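PDB 4YYF: beta-N-acetylhexosaminidase from Mycobacterium smegmatis, which probably hydrolyses terminal non-reducing N-acetyl-D-hexosamine residues from N-acetyl-beta-D-hexosaminides, as a member of glycosyl hydrolase family 3. Local coordinates for residues S80-D84 against G85-D89; A180-T183 against E184-A188. The protein carries 1 engineered substitution. All coordinates share one frame; numbering follows the deposited sequence.

In the fold
Both contacts are local ones within the TIM-barrel-type domain of a family 3 glycosidase; contact 1 leads into a helix of the outer layer and contact 2 lies within one. Contact 1 is the turn where the loop after strand 70-73 enters helix 86-93. Contact 2 is the start of helix 179-196, two turns that lead on toward strand 199-205. Their centres are 34 Å apart and their nearest atoms about 22 Å, so they do not touch. Each lies well out from the middle of the chain, contact 1 about 23 Å and contact 2 about 19 Å from centre to centre. Neither includes Ala347 or Ser351, which bind the sodium ion.

Contact 1: S80-D84 against G85-D89; sequences SMLTD and GSLGD
Asp84 OD1 is gripped twice by Ser86. Ser86 N donates to Asp84 OD1 at 2.9 Å, nearly along the C-O axis, while Ser86 OG donates to its syn lone pair. For the aspartate, CG lies between the backbone N and the carbonyl carbon (chi1 67°), a rotation that swings the carboxylate across the turn toward the serine. Ser86 OG also comes close to Met81 CB, 3.2 Å. Gly85 occupies the N-cap position with a positive phi of 94°, backbone angles that suit glycine. Gly85 N donates to a water at 2.7 Å, and that water gives a weak hydrogen bond to Leu82 O.

The turn is closed further along by Leu87 N, which donates to Met81 O at 3.1 Å. Next to this bond the apolar chains meet: the selenomethionine Met81, bent at chi3 (-65°), brings CE to within 3.9 Å of Leu87 CD1. Leu82 lies alongside Leu87, their CD2 methyls 3.6 Å apart. Met81 also rests on Ala56 and Ala59 of helix 56-66, and Leu82 on Leu113. Asp84, one residue before the N-cap, therefore ties down an N-H of the first turn of helix 86-93, and its negative charge there probably suits the positive end of the helix dipole.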
loop_
_atom_site.group_PDB
_atom_site.type_symbol
_atom_site.label_atom_id
_atom_site.label_comp_id
_atom_site.label_asym_id
_atom_site.label_seq_id
_atom_site.Cartn_x
_atom_site.Cartn_y
_atom_site.Cartn_z
ATOM N N SER A 80 5.730 17.644 12.193
ATOM C CA SER A 80 6.985 18.321 12.513
ATOM C C SER A 80 8.171 17.361 12.436
ATOM O O SER A 80 9.292 17.789 12.180
ATOM C CB SER A 80 6.917 19.006 13.880
ATOM O OG SER A 80 6.702 18.046 14.886
HETATM N N MSE A 81 7.934 16.065 12.636
HETATM C CA MSE A 81 9.023 15.085 12.542
HETATM C C MSE A 81 9.668 15.041 11.151
HETATM O O MSE A 81 10.799 14.572 10.999
HETATM C CB MSE A 81 8.535 13.685 12.934
HETATM C CG MSE A 81 7.420 13.138 12.026
HETATM SE SE MSE A 81 6.835 11.339 12.579
HETATM C CE MSE A 81 8.481 10.417 12.207
ATOM N N LEU A 82 8.958 15.521 10.132
ATOM C CA LEU A 82 9.503 15.513 8.768
ATOM C C LEU A 82 10.438 16.679 8.491
ATOM O O LEU A 82 11.209 16.644 7.522
ATOM C CB LEU A 82 8.382 15.547 7.728
ATOM C CG LEU A 82 7.332 14.470 7.871
ATOM C CD1 LEU A 82 6.249 14.676 6.824
ATOM C CD2 LEU A 82 7.992 13.106 7.737
ATOM N N THR A 83 10.355 17.725 9.307
ATOM C CA THR A 83 11.172 18.913 9.074
ATOM C C THR A 83 12.148 19.232 10.198
ATOM O O THR A 83 12.971 20.140 10.052
ATOM C CB THR A 83 10.315 20.178 8.794
ATOM O OG1 THR A 83 9.453 20.434 9.908
ATOM C CG2 THR A 83 9.473 19.998 7.538
ATOM N N ASP A 84 12.063 18.522 11.324
ATOM C CA ASP A 84 12.904 18.901 12.472
ATOM C C ASP A 84 14.101 17.972 12.671
ATOM O O ASP A 84 14.823 18.085 13.653
ATOM C CB ASP A 84 12.096 19.036 13.777
ATOM C CG ASP A 84 11.527 17.705 14.270
ATOM O OD1 ASP A 84 11.932 16.628 13.761
ATOM O OD2 ASP A 84 10.662 17.730 15.182
ATOM N N GLY A 85 14.304 17.055 11.735
ATOM C CA GLY A 85 15.445 16.150 11.797
ATOM C C GLY A 85 15.147 14.822 12.463
ATOM O O GLY A 85 15.972 13.905 12.431
ATOM N N SER A 86 13.975 14.687 13.079
ATOM C CA SER A 86 13.741 13.470 13.854
ATOM C C SER A 86 13.520 12.240 12.966
ATOM O O SER A 86 14.050 11.169 13.258
ATOM C CB SER A 86 12.640 13.671 14.908
ATOM O OG SER A 86 11.386 13.826 14.289
ATOM N N LEU A 87 12.790 12.371 11.859
ATOM C CA LEU A 87 12.630 11.209 10.976
ATOM C C LEU A 87 13.980 10.731 10.442
ATOM O O LEU A 87 14.265 9.537 10.449
ATOM C CB LEU A 87 11.663 11.486 9.820
ATOM C CG LEU A 87 11.513 10.298 8.844
ATOM C CD1 LEU A 87 10.912 9.050 9.530
ATOM C CD2 LEU A 87 10.691 10.694 7.644
ATOM N N GLY A 88 14.818 11.669 10.003
ATOM C CA GLY A 88 16.139 11.332 9.505
ATOM C C GLY A 88 16.956 10.570 10.530
ATOM O O GLY A 88 17.616 9.591 10.201
ATOM N N ASP A 89 16.893 11.015 11.781
ATOM C CA ASP A 89 17.637 10.388 12.857
ATOM C C ASP A 89 17.168 8.954 13.113
ATOM O O ASP A 89 17.983 8.037 13.284
ATOM C CB ASP A 89 17.501 11.225 14.122
ATOM C CG ASP A 89 18.355 10.706 15.256
ATOM O OD1 ASP A 89 19.583 10.877 15.184
ATOM O OD2 ASP A 89 17.798 10.146 16.219
HETATM O O HOH W 1 13.715 16.831 9.098
#

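Contact 2: A180-T183 against E184-A188; sequences AVVT and EYAGA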
loop_
_atom_site.group_PDB
_atom_site.type_symbol
_atom_site.label_atom_id
_atom_site.label_comp_id
_atom_site.label_asym_id
_atom_site.label_seq_id
_atom_site.Cartn_x
_atom_site.Cartn_y
_atom_site.Cartn_z
ATOM N N ALA A 180 -8.781 3.136 -20.258
ATOM C CA ALA A 180 -7.657 3.561 -21.097
ATOM C C ALA A 180 -7.138 4.914 -20.619
ATOM O O ALA A 180 -5.931 5.181 -20.656
ATOM C CB ALA A 180 -8.065 3.619 -22.571
ATOM N N VAL A 181 -8.056 5.765 -20.166
ATOM C CA VAL A 181 -7.685 7.053 -19.584
ATOM C C VAL A 181 -6.953 6.849 -18.264
ATOM O O VAL A 181 -5.941 7.511 -18.004
ATOM C CB VAL A 181 -8.914 7.960 -19.393
ATOM C CG1 VAL A 181 -8.539 9.221 -18.619
ATOM C CG2 VAL A 181 -9.501 8.319 -20.743
ATOM N N VAL A 182 -7.445 5.930 -17.433
ATOM C CA VAL A 182 -6.759 5.633 -16.182
ATOM C C VAL A 182 -5.339 5.161 -16.460
ATOM O O VAL A 182 -4.388 5.640 -15.843
ATOM C CB VAL A 182 -7.515 4.593 -15.326
ATOM C CG1 VAL A 182 -6.643 4.119 -14.158
ATOM C CG2 VAL A 182 -8.823 5.187 -14.811
ATOM N N THR A 183 -5.194 4.246 -17.411
ATOM C CA THR A 183 -3.869 3.714 -17.732
ATOM C C THR A 183 -2.901 4.824 -18.128
ATOM O O THR A 183 -1.781 4.892 -17.631
ATOM C CB THR A 183 -3.950 2.678 -18.848
ATOM O OG1 THR A 183 -4.836 1.624 -18.438
ATOM C CG2 THR A 183 -2.566 2.108 -19.155
ATOM N N GLU A 184 -3.343 5.707 -19.018
ATOM C CA GLU A 184 -2.497 6.814 -19.445
ATOM C C GLU A 184 -2.128 7.739 -18.291
ATOM O O GLU A 184 -0.951 8.020 -18.071
ATOM C CB GLU A 184 -3.181 7.617 -20.553
ATOM C CG GLU A 184 -2.248 8.580 -21.248
ATOM C CD GLU A 184 -2.970 9.499 -22.211
ATOM O OE1 GLU A 184 -4.221 9.455 -22.258
ATOM O OE2 GLU A 184 -2.280 10.266 -22.915
ATOM N N TYR A 185 -3.125 8.204 -17.543
ATOM C CA TYR A 185 -2.877 9.217 -16.520
ATOM C C TYR A 185 -2.261 8.666 -15.237
ATOM O O TYR A 185 -1.277 9.223 -14.720
ATOM C CB TYR A 185 -4.147 10.038 -16.243
ATOM C CG TYR A 185 -4.386 11.087 -17.289
ATOM C CD1 TYR A 185 -4.960 10.762 -18.514
ATOM C CD2 TYR A 185 -4.020 12.409 -17.062
ATOM C CE1 TYR A 185 -5.167 11.731 -19.490
ATOM C CE2 TYR A 185 -4.219 13.384 -18.029
ATOM C CZ TYR A 185 -4.792 13.039 -19.233
ATOM O OH TYR A 185 -4.988 14.014 -20.175
ATOM N N ALA A 186 -2.804 7.570 -14.714
ATOM C CA ALA A 186 -2.171 6.965 -13.538
ATOM C C ALA A 186 -0.766 6.473 -13.892
ATOM O O ALA A 186 0.157 6.528 -13.071
ATOM C CB ALA A 186 -3.010 5.822 -12.987
ATOM N N GLY A 187 -0.609 5.965 -15.108
ATOM C CA GLY A 187 0.703 5.522 -15.560
ATOM C C GLY A 187 1.713 6.656 -15.522
ATOM O O GLY A 187 2.862 6.479 -15.090
ATOM N N ALA A 188 1.274 7.829 -15.959
ATOM C CA ALA A 188 2.113 9.018 -15.950
ATOM C C ALA A 188 2.428 9.412 -14.519
ATOM O O ALA A 188 3.567 9.786 -14.208
ATOM C CB ALA A 188 1.421 10.184 -16.688
#
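Val181 lies alongside Tyr185, one turn further on, its CG1 methyl 3.9 Å from ring atom CD1. The valine has CG1 anti to the backbone N (chi1 173°), which puts that methyl on the side of the ring. The same ring presents an edge to Val181 O, which lies in the ring plane 3.4 Å from Tyr185 CD1. Val181 O also accepts the N-H of Tyr185, 2.9 Å from Tyr185 N, in a nearly straight bond (170° at the hydrogen). On another side of the helix Val182 CG1 approaches Ala186 CB at 4.2 Å, beside the short backbone bond of 2.7 Å from Ala186 N to Val182 O. The next bond, from Gly187 N to Thr183 O, is more bent, at 135°. Thr183 OG1 turns back to hydrogen-bond Pro179 O.

These are the i to i+4 contacts of an alpha-helix. Around helix 179-196, Tyr185 packs on Val135 of helix 132-148 and its OH hydrogen-bonds Lys130 O. Val182 and Thr183 meet Pro235 of helix 234-239, while Ala186 is set against loop residues Pro157, Val159 and Phe175, between strand 153-154 and this helix.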